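Local structure of putative thiol-disulfide isomerase or thioredoxin (Salmonella enterica subsp. enterica serovar Typhimurium, 3L9V) at residues F22-P27 and A86-G91; M77-V82 and S109-S114. The protein probably catalyses thiol-disulfide exchange as a DsbA-like oxidoreductase of the thioredoxin fold. One frame throughout, in Å; residues are numbered along the deposited sequence.

Overall arrangement
Strand 18-22 runs into residues 22-27, which lead to helix 27-35. The chain then passes through strand 52-56 and helix 64-77. Residues 77-82 turn it into helix 80-93, and residues 86-91 of that helix pack back on 22-27. This is interaction 1, which closes a loop of 58 residues. Interaction 2 follows when 109-114, at the end of helix 100-111, meets 77-82 across a gap of 26 residues, most of them helical. The two loops cross, because their segments alternate. Interaction 1 ties the thioredoxin part to the helical part, and interaction 2 joins helices within the latter. Their centres are about 15 Å apart, yet Ala86 CB lies 3.6 Å from Ala110 CB.

Interaction 1: residues F22-P27 and A86-G91; sequences FSFYCP and AFFTAG
Phe24 meets both Phe87 and Phe88. Phe24 CG is anti to the carbonyl carbon (chi1 -71°), which turns it toward helix 80-93. Phe87 CB sits over the middle of one Phe24 face, 3.4 Å from the ring centroid and 10° off the normal. This is a CH-pi contact. The Phe87 ring itself lies oblique to Phe24. On the opposite face of Phe24, Phe22 CE2 is offset toward the rim. The edge of Phe24 points at the face of Phe88 in a T-shaped pair. Their centroids are 4.8 Å apart and the planes stand at 68°. Phe24 CD1 lies over the centre of the Phe88 ring. Phe88 CZ lies 4.0 Å from Phe22 CD2, at the edge of the Phe22 ring. No direct hydrogen bond joins the segments. One water instead donates to Phe24 O at 2.8 Å and to Phe87 O at 2.7 Å. Ser23 OG accepts from Tyr25 N at 3.0 Å in an ST turn, within a type I beta turn that ends at Cys26. His56 bonds to Phe24 N. The aromatic cluster thus packs helix 80-93 against the loop that carries Cys26, N-cap of helix 27-35 and first cysteine of an apparent thioredoxin-type CxxC motif.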
# COMPACT_ATOMS: atom_id res chain seq x y z
N PHE A 22 3.36 1.31 -1.47
CA PHE A 22 3.61 2.02 -0.21
C PHE A 22 4.66 1.26 0.59
O PHE A 22 5.00 0.13 0.25
CB PHE A 22 2.31 2.14 0.63
CG PHE A 22 1.93 0.85 1.40
CD1 PHE A 22 1.45 -0.27 0.72
CD2 PHE A 22 2.07 0.77 2.78
CE1 PHE A 22 1.11 -1.45 1.42
CE2 PHE A 22 1.75 -0.39 3.49
CZ PHE A 22 1.26 -1.51 2.80
N SER A 23 5.14 1.88 1.66
CA SER A 23 6.05 1.22 2.59
C SER A 23 5.70 1.59 4.02
O SER A 23 5.35 2.73 4.28
CB SER A 23 7.48 1.65 2.32
OG SER A 23 8.32 1.22 3.38
N PHE A 24 5.83 0.66 4.96
CA PHE A 24 5.61 1.02 6.37
C PHE A 24 6.65 2.01 6.95
O PHE A 24 6.49 2.54 8.05
CB PHE A 24 5.47 -0.25 7.23
CG PHE A 24 4.19 -0.98 6.98
CD1 PHE A 24 2.98 -0.39 7.30
CD2 PHE A 24 4.18 -2.23 6.40
CE1 PHE A 24 1.80 -1.03 7.04
CE2 PHE A 24 3.00 -2.88 6.16
CZ PHE A 24 1.80 -2.28 6.48
N TYR A 25 7.70 2.27 6.17
CA TYR A 25 8.75 3.20 6.55
C TYR A 25 8.54 4.61 5.96
O TYR A 25 9.28 5.54 6.29
CB TYR A 25 10.10 2.71 6.06
CG TYR A 25 10.69 1.55 6.83
CD1 TYR A 25 11.29 1.75 8.07
CD2 TYR A 25 10.68 0.26 6.29
CE1 TYR A 25 11.84 0.68 8.77
CE2 TYR A 25 11.24 -0.79 6.96
CZ TYR A 25 11.80 -0.58 8.21
OH TYR A 25 12.36 -1.64 8.88
N CYS A 26 7.53 4.76 5.11
CA CYS A 26 7.30 5.97 4.33
C CYS A 26 6.34 6.92 5.04
O CYS A 26 5.17 6.64 5.16
CB CYS A 26 6.72 5.59 2.96
SG CYS A 26 6.06 6.97 1.99
N PRO A 27 6.86 8.06 5.53
CA PRO A 27 6.00 9.00 6.28
C PRO A 27 4.73 9.46 5.51
O PRO A 27 3.63 9.43 6.05
CB PRO A 27 6.93 10.19 6.56
CG PRO A 27 8.31 9.58 6.61
CD PRO A 27 8.27 8.48 5.54
N ALA A 86 -1.96 -1.96 12.16
CA ALA A 86 -1.00 -2.49 13.14
C ALA A 86 0.47 -2.13 12.86
O ALA A 86 1.21 -1.76 13.77
CB ALA A 86 -1.16 -4.00 13.30
N PHE A 87 0.89 -2.25 11.59
CA PHE A 87 2.28 -1.97 11.26
C PHE A 87 2.64 -0.47 11.24
O PHE A 87 3.79 -0.10 11.51
CB PHE A 87 2.69 -2.65 9.96
CG PHE A 87 3.02 -4.12 10.12
CD1 PHE A 87 4.01 -4.54 10.99
CD2 PHE A 87 2.36 -5.08 9.38
CE1 PHE A 87 4.32 -5.88 11.13
CE2 PHE A 87 2.66 -6.43 9.52
CZ PHE A 87 3.63 -6.83 10.40
N PHE A 88 1.67 0.38 10.91
CA PHE A 88 1.93 1.81 10.98
C PHE A 88 2.00 2.28 12.43
O PHE A 88 2.82 3.10 12.78
CB PHE A 88 0.88 2.60 10.19
CG PHE A 88 1.22 2.75 8.72
CD1 PHE A 88 2.47 3.17 8.35
CD2 PHE A 88 0.27 2.49 7.74
CE1 PHE A 88 2.79 3.32 6.99
CE2 PHE A 88 0.58 2.64 6.39
CZ PHE A 88 1.84 3.04 6.02
N THR A 89 1.12 1.75 13.27
CA THR A 89 1.20 2.01 14.70
C THR A 89 2.53 1.54 15.25
O THR A 89 3.26 2.30 15.89
CB THR A 89 0.06 1.32 15.44
OG1 THR A 89 -1.17 1.80 14.90
CG2 THR A 89 0.11 1.63 16.94
N ALA A 90 2.88 0.29 14.95
CA ALA A 90 4.11 -0.29 15.49
C ALA A 90 5.35 0.49 15.07
O ALA A 90 6.28 0.66 15.86
CB ALA A 90 4.26 -1.75 15.10
N GLY A 91 5.37 0.95 13.82
CA GLY A 91 6.55 1.65 13.36
C GLY A 91 6.50 3.14 13.66
O GLY A 91 7.15 3.62 14.60
O HOH W 1 5.24 1.98 10.49

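Interaction 2: residues M77-V82 and S109-S114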
# COMPACT_ATOMS: atom_id res chain seq x y z
N MSE A 77 -4.44 -13.73 3.40
CA MSE A 77 -5.40 -13.99 4.48
C MSE A 77 -6.55 -13.00 4.51
O MSE A 77 -7.45 -13.14 5.32
CB MSE A 77 -4.71 -13.97 5.86
CG MSE A 77 -3.76 -15.12 6.12
SE MSE A 77 -2.79 -14.89 7.83
CE MSE A 77 -4.27 -14.66 9.05
N LYS A 78 -6.52 -12.00 3.63
CA LYS A 78 -7.59 -11.00 3.60
C LYS A 78 -7.64 -10.21 4.89
O LYS A 78 -8.72 -9.88 5.39
CB LYS A 78 -8.94 -11.68 3.36
CG LYS A 78 -8.98 -12.40 2.01
CD LYS A 78 -10.32 -13.08 1.75
CE LYS A 78 -10.29 -13.80 0.41
NZ LYS A 78 -11.46 -14.70 0.21
N GLU A 79 -6.45 -9.91 5.40
CA GLU A 79 -6.31 -9.19 6.67
C GLU A 79 -5.54 -7.88 6.48
O GLU A 79 -4.94 -7.36 7.43
CB GLU A 79 -5.56 -10.07 7.68
CG GLU A 79 -6.28 -11.37 8.03
CD GLU A 79 -7.29 -11.18 9.14
OE1 GLU A 79 -7.94 -10.10 9.17
OE2 GLU A 79 -7.43 -12.09 9.98
N THR A 80 -5.55 -7.32 5.28
CA THR A 80 -4.78 -6.07 5.08
C THR A 80 -5.26 -4.92 5.96
O THR A 80 -4.45 -4.16 6.50
CB THR A 80 -4.77 -5.63 3.62
OG1 THR A 80 -6.11 -5.47 3.19
CG2 THR A 80 -4.07 -6.66 2.76
N ASP A 81 -6.57 -4.80 6.15
CA ASP A 81 -7.09 -3.73 7.02
C ASP A 81 -6.45 -3.70 8.42
O ASP A 81 -5.86 -2.69 8.81
CB ASP A 81 -8.63 -3.73 7.08
CG ASP A 81 -9.23 -5.06 7.57
OD1 ASP A 81 -10.48 -5.15 7.61
OD2 ASP A 81 -8.49 -6.00 7.92
N VAL A 82 -6.54 -4.79 9.19
CA VAL A 82 -5.94 -4.78 10.53
C VAL A 82 -4.42 -4.74 10.48
O VAL A 82 -3.77 -4.12 11.33
CB VAL A 82 -6.40 -5.99 11.40
CG1 VAL A 82 -7.88 -5.94 11.61
CG2 VAL A 82 -6.01 -7.32 10.74
N SER A 109 -0.37 -10.39 16.85
CA SER A 109 -1.21 -9.61 17.75
C SER A 109 -2.41 -9.00 17.02
O SER A 109 -3.48 -8.88 17.58
CB SER A 109 -0.38 -8.51 18.41
OG SER A 109 -1.21 -7.69 19.21
N ALA A 110 -2.22 -8.61 15.77
CA ALA A 110 -3.29 -7.95 15.03
C ALA A 110 -4.31 -8.97 14.53
O ALA A 110 -5.51 -8.68 14.39
CB ALA A 110 -2.70 -7.17 13.86
N THR A 111 -3.84 -10.17 14.23
CA THR A 111 -4.75 -11.13 13.61
C THR A 111 -5.21 -12.30 14.50
O THR A 111 -6.24 -12.92 14.23
CB THR A 111 -4.13 -11.67 12.34
OG1 THR A 111 -2.96 -12.42 12.68
CG2 THR A 111 -3.77 -10.48 11.38
N GLY A 112 -4.44 -12.58 15.55
CA GLY A 112 -4.74 -13.71 16.42
C GLY A 112 -4.19 -15.00 15.86
O GLY A 112 -4.46 -16.07 16.40
N ILE A 113 -3.42 -14.93 14.77
CA ILE A 113 -2.84 -16.15 14.20
C ILE A 113 -1.84 -16.70 15.22
O ILE A 113 -1.25 -15.94 15.99
CB ILE A 113 -2.19 -15.92 12.80
CG1 ILE A 113 -1.95 -17.24 12.08
CG2 ILE A 113 -0.86 -15.19 12.88
CD1 ILE A 113 -1.12 -17.08 10.78
N SER A 114 -1.66 -18.01 15.26
CA SER A 114 -0.75 -18.59 16.22
C SER A 114 0.67 -18.55 15.69
O SER A 114 0.91 -18.42 14.48
CB SER A 114 -1.15 -20.03 16.57
OG SER A 114 -0.90 -20.91 15.50
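Met77, a selenomethionine, meets Ile113 through torsions that extend both side chains. Met77 SE is anti to CA (chi2 174°), and Ile113 CD1 is anti to CA (chi2 -172°). Met77 SE and Ile113 CD1 touch at 4.0 Å, and the side chains run obliquely to each other. A bend at chi3 turns Met77 CE toward Thr111, where it lies 4.4 Å from CB. Thr111 is the other centre of the contact. Its CG2 methyl packs 3.9 Å from Val82 CG2 and 4.1 Å from Glu79 CB. The Glu79 chain folds at chi2, and OE2 comes to 4.1 Å from Thr111 CB. This is a van der Waals approach. Val82 CG2 also rests 3.9 Å from Ala110 O. No hydrogen bond crosses between the segments. Thr111 OG1 is used within its own part of the chain. It accepts from Ile113 N at 3.3 Å in an ST turn and bonds to Phe107 O. Gly112 has positive phi and takes the chain out of helix 100-111. Lys78 closes the preceding helix with a Schellman motif. The contact lies near the surface, where the start of helix 80-93 meets the end of helix 100-111. Phe107 of that helix touches both Met77 and Ile113, and Ile83 packs on Ala110 and Thr111. All of these helices lie in the chain between strands 52-56 and 148-151, as in the helical insertion of DsbA proteins.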